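Local coordinates for protein intracellular exo-alpha-(1->5)-L-arabinofuranosidase (Bifidobacterium longum, PDB 2Y2W) that hydrolyses terminal alpha-(1->5)-linked L-arabinofuranosyl residues of arabinans, and also acts on wheat arabinoxylan, in the breakdown of plant cell walls, at residues Ile149-Phe152 with Tyr153-Ser156; Phe92-Asp95 with Val96-Val100; Ala166-Met169 with Gly170-Leu174. One frame throughout, in Å; residues are numbered along the deposited sequence.

In the fold
The enzyme is built on a closed barrel of eight parallel strands, and the three contacts follow one another along its first third without nesting or crossing. Interaction 2 comes first, at the entry into helix 94-103, which leads to strand 107-110. Interaction 1 forms the opening turns of helix 149-159, which precedes strand 162-167. Interaction 3 then closes the loop from the end of that strand to helix 174-185. Interactions 1 and 2 touch: Phe-92 and Leu-97 pack on Trp-155, joining two neighbouring helices outside the barrel. Interaction 3 stays apart, its nearest atoms about 7 Å from interaction 1 and about 17 Å from interaction 2.

Interaction 1. Residues Ile149-Phe152 with Tyr153-Ser156; sequences IDDF and YRWS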
loop_
_atom_site.group_PDB
_atom_site.type_symbol
_atom_site.label_atom_id
_atom_site.label_comp_id
_atom_site.label_asym_id
_atom_site.label_seq_id
_atom_site.Cartn_x
_atom_site.Cartn_y
_atom_site.Cartn_z
ATOM N N ILE D 149 -24.884 0.805 -4.074
ATOM C CA ILE D 149 -25.163 -0.617 -3.865
ATOM C C ILE D 149 -26.528 -0.884 -3.211
ATOM O O ILE D 149 -27.151 -1.906 -3.487
ATOM C CB ILE D 149 -23.990 -1.349 -3.126
ATOM C CG1 ILE D 149 -24.191 -2.871 -3.130
ATOM C CG2 ILE D 149 -23.786 -0.802 -1.716
ATOM C CD1 ILE D 149 -24.265 -3.489 -4.519
ATOM N N ASP D 150 -26.981 0.037 -2.360
ATOM C CA ASP D 150 -28.329 -0.014 -1.789
ATOM C C ASP D 150 -29.373 0.006 -2.907
ATOM O O ASP D 150 -30.299 -0.805 -2.922
ATOM C CB ASP D 150 -28.573 1.181 -0.858
ATOM C CG ASP D 150 -27.876 1.047 0.495
ATOM O OD1 ASP D 150 -27.502 -0.080 0.891
ATOM O OD2 ASP D 150 -27.719 2.087 1.178
ATOM N N ASP D 151 -29.196 0.936 -3.845
ATOM C CA ASP D 151 -30.161 1.173 -4.914
ATOM C C ASP D 151 -30.079 0.115 -6.008
ATOM O O ASP D 151 -31.112 -0.365 -6.485
ATOM C CB ASP D 151 -29.969 2.574 -5.506
ATOM C CG ASP D 151 -30.183 3.677 -4.481
ATOM O OD1 ASP D 151 -31.318 3.823 -3.977
ATOM O OD2 ASP D 151 -29.212 4.405 -4.181
ATOM N N PHE D 152 -28.860 -0.253 -6.401
ATOM C CA PHE D 152 -28.678 -1.281 -7.422
ATOM C C PHE D 152 -29.164 -2.650 -6.946
ATOM O O PHE D 152 -29.597 -3.473 -7.758
ATOM C CB PHE D 152 -27.227 -1.362 -7.910
ATOM C CG PHE D 152 -27.052 -2.240 -9.120
ATOM C CD1 PHE D 152 -27.362 -1.764 -10.388
ATOM C CD2 PHE D 152 -26.611 -3.552 -8.986
ATOM C CE1 PHE D 152 -27.219 -2.579 -11.504
ATOM C CE2 PHE D 152 -26.469 -4.371 -10.096
ATOM C CZ PHE D 152 -26.770 -3.883 -11.356
ATOM N N TYR D 153 -29.089 -2.886 -5.637
ATOM C CA TYR D 153 -29.689 -4.072 -5.034
ATOM C C TYR D 153 -31.200 -4.095 -5.278
ATOM O O TYR D 153 -31.754 -5.116 -5.684
ATOM C CB TYR D 153 -29.403 -4.146 -3.529
ATOM C CG TYR D 153 -30.207 -5.218 -2.831
ATOM C CD1 TYR D 153 -29.862 -6.565 -2.956
ATOM C CD2 TYR D 153 -31.329 -4.892 -2.070
ATOM C CE1 TYR D 153 -30.605 -7.558 -2.327
ATOM C CE2 TYR D 153 -32.081 -5.877 -1.442
ATOM C CZ TYR D 153 -31.711 -7.207 -1.573
ATOM O OH TYR D 153 -32.451 -8.187 -0.956
ATOM N N ARG D 154 -31.849 -2.963 -5.018
ATOM C CA ARG D 154 -33.279 -2.819 -5.251
ATOM C C ARG D 154 -33.622 -3.014 -6.725
ATOM O O ARG D 154 -34.628 -3.647 -7.053
ATOM C CB ARG D 154 -33.780 -1.464 -4.743
ATOM C CG ARG D 154 -33.961 -1.409 -3.230
ATOM C CD ARG D 154 -34.574 -0.089 -2.785
ATOM N NE ARG D 154 -33.576 0.971 -2.646
ATOM C CZ ARG D 154 -33.014 1.328 -1.493
ATOM N NH1 ARG D 154 -33.346 0.715 -0.363
ATOM N NH2 ARG D 154 -32.118 2.306 -1.471
ATOM N N TRP D 155 -32.772 -2.485 -7.605
ATOM C CA TRP D 155 -32.945 -2.664 -9.045
ATOM C C TRP D 155 -32.841 -4.140 -9.426
ATOM O O TRP D 155 -33.654 -4.645 -10.205
ATOM C CB TRP D 155 -31.925 -1.835 -9.834
ATOM C CG TRP D 155 -32.174 -1.854 -11.315
ATOM C CD1 TRP D 155 -32.938 -0.975 -12.026
ATOM C CD2 TRP D 155 -31.671 -2.807 -12.260
ATOM N NE1 TRP D 155 -32.939 -1.318 -13.355
ATOM C CE2 TRP D 155 -32.171 -2.438 -13.528
ATOM C CE3 TRP D 155 -30.843 -3.934 -12.159
ATOM C CZ2 TRP D 155 -31.870 -3.157 -14.693
ATOM C CZ3 TRP D 155 -30.548 -4.649 -13.314
ATOM C CH2 TRP D 155 -31.061 -4.257 -14.567
ATOM N N SER D 156 -31.845 -4.819 -8.866
ATOM C CA SER D 156 -31.616 -6.236 -9.132
ATOM C C SER D 156 -32.719 -7.131 -8.573
ATOM O O SER D 156 -32.995 -8.195 -9.127
ATOM C CB SER D 156 -30.258 -6.662 -8.583
ATOM O OG SER D 156 -29.222 -5.874 -9.146
#
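Phe-152 O is gripped twice by Ser-156, through the backbone N at 2.8 Å and through the hydroxyl OG, the two donors arriving from opposite faces of the carbonyl plane. This doubled i to i+4 bond belongs to the first turns of helix 149-159, one of the helices that wrap the eight-stranded alpha/beta barrel of this family 51 glycosidase. The hydroxyl can fold back onto the carbonyl because OG lies beside its own backbone N (chi1 -57°); there it also sits 3.3 Å from CE2 of Phe-152. The preceding backbone bond of the helix runs from Trp-155 N to Asp-151 O (2.9 Å).

On another side of the helix, Arg-154 and Asp-151 lie side by side and form an i to i+3 salt bridge. NH2 of Arg-154 meets OD1 of Asp-151 at 3.0 Å along an almost straight N-H line (176°). The oxygen sits in the guanidinium plane, whereas the nitrogen stands above the carboxylate plane. Asp-150 O lies over one guanidinium face. Arg-128 and Arg-131 also pair with Asp-151, so three arginines share one buried carboxylate, which probably favours its ionised form. A leucine replacing Arg-154 would probably deprive OD1 of this in-line donor and leave the carboxylate more dependent on the other two arginines.

The aromatic pair Phe-152 and Trp-155 has nearly parallel planes (17°) but hardly overlaps, with centroids 5.5 Å apart. Each ring has a further aromatic partner outside the helix: Tyr-110 stacks on Phe-152, and Phe-92 meets Trp-155 edge-to-face. Between the two rings themselves the touch is marginal, made by CE1 of Phe-152 and CE3 of Trp-155 at 3.9 Å.

Interaction 2. Residues Phe92-Asp95 with Val96-Val100; sequences FRQD and VLDLV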
loop_
_atom_site.group_PDB
_atom_site.type_symbol
_atom_site.label_atom_id
_atom_site.label_comp_id
_atom_site.label_asym_id
_atom_site.label_seq_id
_atom_site.Cartn_x
_atom_site.Cartn_y
_atom_site.Cartn_z
ATOM N N PHE D 92 -36.524 3.914 -10.977
ATOM C CA PHE D 92 -36.033 3.051 -12.049
ATOM C C PHE D 92 -37.010 3.043 -13.217
ATOM O O PHE D 92 -38.224 2.940 -13.018
ATOM C CB PHE D 92 -35.798 1.615 -11.563
ATOM C CG PHE D 92 -34.953 1.510 -10.320
ATOM C CD1 PHE D 92 -33.746 2.195 -10.212
ATOM C CD2 PHE D 92 -35.359 0.700 -9.263
ATOM C CE1 PHE D 92 -32.970 2.092 -9.066
ATOM C CE2 PHE D 92 -34.584 0.588 -8.110
ATOM C CZ PHE D 92 -33.388 1.287 -8.012
ATOM N N ARG D 93 -36.474 3.150 -14.430
ATOM C CA ARG D 93 -37.287 3.124 -15.642
ATOM C C ARG D 93 -37.849 1.731 -15.880
ATOM O O ARG D 93 -37.095 0.763 -15.987
ATOM C CB ARG D 93 -36.467 3.570 -16.853
ATOM C CG ARG D 93 -36.367 5.074 -17.018
ATOM C CD ARG D 93 -35.485 5.458 -18.204
ATOM N NE ARG D 93 -36.119 5.179 -19.491
ATOM C CZ ARG D 93 -35.783 5.760 -20.641
ATOM N NH1 ARG D 93 -34.819 6.675 -20.683
ATOM N NH2 ARG D 93 -36.422 5.433 -21.755
ATOM N N GLN D 94 -39.174 1.635 -15.959
ATOM C CA GLN D 94 -39.834 0.346 -16.171
ATOM C C GLN D 94 -39.678 -0.150 -17.602
ATOM O O GLN D 94 -39.550 -1.353 -17.826
ATOM C CB GLN D 94 -41.316 0.402 -15.775
ATOM C CG GLN D 94 -41.989 -0.971 -15.616
ATOM C CD GLN D 94 -41.299 -1.869 -14.590
ATOM O OE1 GLN D 94 -41.190 -1.527 -13.412
ATOM N NE2 GLN D 94 -40.839 -3.029 -15.044
ATOM N N ASP D 95 -39.679 0.771 -18.564
ATOM C CA ASP D 95 -39.514 0.399 -19.971
ATOM C C ASP D 95 -38.160 -0.267 -20.222
ATOM O O ASP D 95 -38.053 -1.188 -21.037
ATOM C CB ASP D 95 -39.742 1.595 -20.912
ATOM C CG ASP D 95 -38.815 2.778 -20.628
ATOM O OD1 ASP D 95 -38.028 2.734 -19.655
ATOM O OD2 ASP D 95 -38.881 3.766 -21.394
ATOM N N VAL D 96 -37.141 0.197 -19.501
ATOM C CA VAL D 96 -35.804 -0.381 -19.566
ATOM C C VAL D 96 -35.800 -1.751 -18.891
ATOM O O VAL D 96 -35.275 -2.719 -19.451
ATOM C CB VAL D 96 -34.743 0.572 -18.949
ATOM C CG1 VAL D 96 -33.413 -0.139 -18.729
ATOM C CG2 VAL D 96 -34.553 1.787 -19.842
ATOM N N LEU D 97 -36.402 -1.828 -17.704
ATOM C CA LEU D 97 -36.567 -3.094 -16.982
ATOM C C LEU D 97 -37.302 -4.155 -17.804
ATOM O O LEU D 97 -36.912 -5.326 -17.797
ATOM C CB LEU D 97 -37.295 -2.873 -15.654
ATOM C CG LEU D 97 -36.483 -2.520 -14.407
ATOM C CD1 LEU D 97 -37.396 -1.979 -13.316
ATOM C CD2 LEU D 97 -35.698 -3.726 -13.904
ATOM N N ASP D 98 -38.358 -3.739 -18.507
ATOM C CA ASP D 98 -39.125 -4.630 -19.379
ATOM C C ASP D 98 -38.252 -5.240 -20.475
ATOM O O ASP D 98 -38.373 -6.428 -20.776
ATOM C CB ASP D 98 -40.322 -3.898 -20.001
ATOM C CG ASP D 98 -41.437 -3.617 -18.996
ATOM O OD1 ASP D 98 -41.493 -4.281 -17.933
ATOM O OD2 ASP D 98 -42.267 -2.725 -19.276
ATOM N N LEU D 99 -37.374 -4.425 -21.058
ATOM C CA LEU D 99 -36.450 -4.893 -22.094
ATOM C C LEU D 99 -35.301 -5.743 -21.547
ATOM O O LEU D 99 -34.721 -6.543 -22.283
ATOM C CB LEU D 99 -35.902 -3.722 -22.918
ATOM C CG LEU D 99 -36.878 -2.983 -23.844
ATOM C CD1 LEU D 99 -36.177 -1.843 -24.555
ATOM C CD2 LEU D 99 -37.513 -3.921 -24.860
ATOM N N VAL D 100 -34.973 -5.569 -20.268
ATOM C CA VAL D 100 -33.957 -6.400 -19.614
ATOM C C VAL D 100 -34.500 -7.814 -19.431
ATOM O O VAL D 100 -33.795 -8.795 -19.687
ATOM C CB VAL D 100 -33.490 -5.802 -18.254
ATOM C CG1 VAL D 100 -32.622 -6.794 -17.478
ATOM C CG2 VAL D 100 -32.731 -4.499 -18.476
#
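Arg-93 and Val-96 meet where the chain enters helix 94-103, a helix on the outside of the alpha/beta barrel, with Arg-93 in the N-cap position. Among the charged groups, Arg-93 grips Asp-95 side-on: NE reaches OD1 at 3.1 Å on its syn lone pair, and NH2 reaches OD2 at 3.0 Å, with both oxygens close to the guanidinium plane. The carboxylate faces back toward the arginine because CG of Asp-95 stands between its backbone N and carbonyl carbon (chi1 58°). NH1 makes a salt bridge with Glu-81 and a hydrogen bond to the backbone O of Glu-420, so the arginine links the helix start to two other parts of the chain.

Among neutral donors, the amide of Gln-94 reaches one turn along the helix. Its NE2 gives a hydrogen bond to OD1 of Asp-98 at 3.2 Å, arriving from above the carboxylate plane, while OE1 accepts from Lys-158 of helix 149-159. Backbone bonds follow the same spacing, from Leu-97 N to Arg-93 O and from Asp-98 N to Gln-94 O.

Van der Waals packing completes the turn. The apolar pair is CD1 of Leu-97 with CB of Phe-92, at 4.3 Å. Elsewhere aliphatic carbons rest on polar side chains: Leu-97 lays CB against the Gln-94 amide, 3.6 Å from NE2. The side chains of Arg-93 and Val-96 pass obliquely, with CG2 of Val-96 3.8 Å from Arg-93 NE.

Interaction 3. Residues Ala166-Met169 with Gly170-Leu174; sequences AVNM and GTRGL
With CG of Asn-168 anti to its backbone N (chi1 -171°), the amide swings over the loop that follows it, and OG1 of Thr-171 lies between its backbone N and carbonyl carbon (chi1 62°), where it meets the amide. The two side chains cross at about a right angle, and ND2 of Asn-168 gives a hydrogen bond to OG1 of Thr-171 at 2.8 Å, somewhat tilted out of the amide plane. OD1 of Asn-168 takes a bond from Arg-172 N at 3.1 Å, nearly straight at the hydrogen (167°) but well above the carbonyl plane. Gly-170 N adds a weak, bent bond to the same oxygen, an Asx-turn-like closure. One asparagine thus ties together the backbone of the loop between strand 162-167 and helix 174-185, a strand-to-helix connection of the alpha/beta barrel that starts near Asn-214, a probable arabinofuranose-binding residue.

CB of Arg-172 lies 3.8 Å from CG of Asn-168, while its guanidinium pairs with Glu-122. The sulfur SD of Met-169 touches CA of Gly-173, the N-cap residue of the next helix, at 3.9 Å.

The loop also meets two neighbouring subunits: Thr-171 packs on Leu-174 of one, and Leu-174 on Gly-170 of the other. ND2 of Asn-168 has a second acceptor in Tyr-119 O, so donors and acceptor of this buried amide are engaged, consistent with a well-defined orientation.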
loop_
_atom_site.group_PDB
_atom_site.type_symbol
_atom_site.label_atom_id
_atom_site.label_comp_id
_atom_site.label_asym_id
_atom_site.label_seq_id
_atom_site.Cartn_x
_atom_site.Cartn_y
_atom_site.Cartn_z
ATOM N N ALA D 166 -18.091 -5.709 -8.042
ATOM C CA ALA D 166 -16.675 -5.412 -8.188
ATOM C C ALA D 166 -16.238 -4.427 -7.110
ATOM O O ALA D 166 -16.947 -3.458 -6.821
ATOM C CB ALA D 166 -16.394 -4.851 -9.563
ATOM N N VAL D 167 -15.076 -4.684 -6.514
ATOM C CA VAL D 167 -14.525 -3.793 -5.488
ATOM C C VAL D 167 -13.298 -3.041 -5.994
ATOM O O VAL D 167 -12.575 -3.533 -6.864
ATOM C CB VAL D 167 -14.187 -4.538 -4.161
ATOM C CG1 VAL D 167 -15.465 -4.931 -3.417
ATOM C CG2 VAL D 167 -13.298 -5.756 -4.414
ATOM N N ASN D 168 -13.085 -1.847 -5.444
ATOM C CA ASN D 168 -11.928 -1.014 -5.759
ATOM C C ASN D 168 -10.624 -1.706 -5.367
ATOM O O ASN D 168 -10.450 -2.115 -4.217
ATOM C CB ASN D 168 -12.054 0.337 -5.036
ATOM C CG ASN D 168 -11.001 1.358 -5.473
ATOM O OD1 ASN D 168 -9.890 1.008 -5.865
ATOM N ND2 ASN D 168 -11.352 2.635 -5.383
ATOM N N MET D 169 -9.723 -1.850 -6.334
ATOM C CA MET D 169 -8.359 -2.297 -6.060
ATOM C C MET D 169 -7.345 -1.284 -6.590
ATOM O O MET D 169 -6.137 -1.524 -6.564
ATOM C CB MET D 169 -8.101 -3.691 -6.638
ATOM C CG MET D 169 -8.857 -4.820 -5.937
ATOM S SD MET D 169 -8.315 -5.193 -4.254
ATOM C CE MET D 169 -6.652 -5.787 -4.572
ATOM N N GLY D 170 -7.852 -0.144 -7.055
ATOM C CA GLY D 170 -7.025 0.951 -7.547
ATOM C C GLY D 170 -6.582 1.900 -6.449
ATOM O O GLY D 170 -5.426 1.860 -6.024
ATOM N N THR D 171 -7.497 2.760 -5.999
ATOM C CA THR D 171 -7.205 3.706 -4.916
ATOM C C THR D 171 -7.360 3.045 -3.547
ATOM O O THR D 171 -6.772 3.493 -2.563
ATOM C CB THR D 171 -8.086 4.993 -4.981
ATOM O OG1 THR D 171 -9.472 4.653 -4.843
ATOM C CG2 THR D 171 -7.875 5.739 -6.289
ATOM N N ARG D 172 -8.151 1.976 -3.503
ATOM C CA ARG D 172 -8.406 1.220 -2.276
ATOM C C ARG D 172 -8.015 -0.253 -2.418
ATOM O O ARG D 172 -7.366 -0.635 -3.395
ATOM C CB ARG D 172 -9.872 1.369 -1.865
ATOM C CG ARG D 172 -10.104 2.593 -1.011
ATOM C CD ARG D 172 -11.363 3.337 -1.396
ATOM N NE ARG D 172 -12.563 2.851 -0.719
ATOM C CZ ARG D 172 -12.864 3.074 0.559
ATOM N NH1 ARG D 172 -12.039 3.746 1.351
ATOM N NH2 ARG D 172 -13.992 2.598 1.053
ATOM N N GLY D 173 -8.398 -1.071 -1.437
ATOM C CA GLY D 173 -8.048 -2.487 -1.437
ATOM C C GLY D 173 -8.706 -3.318 -0.349
ATOM O O GLY D 173 -9.929 -3.295 -0.184
ATOM N N LEU D 174 -7.874 -4.044 0.396
ATOM C CA LEU D 174 -8.321 -5.096 1.311
ATOM C C LEU D 174 -9.344 -4.657 2.355
ATOM O O LEU D 174 -10.411 -5.264 2.474
ATOM C CB LEU D 174 -7.113 -5.755 1.994
ATOM C CG LEU D 174 -7.357 -6.778 3.107
ATOM C CD1 LEU D 174 -8.118 -7.986 2.591
ATOM C CD2 LEU D 174 -6.043 -7.209 3.722
#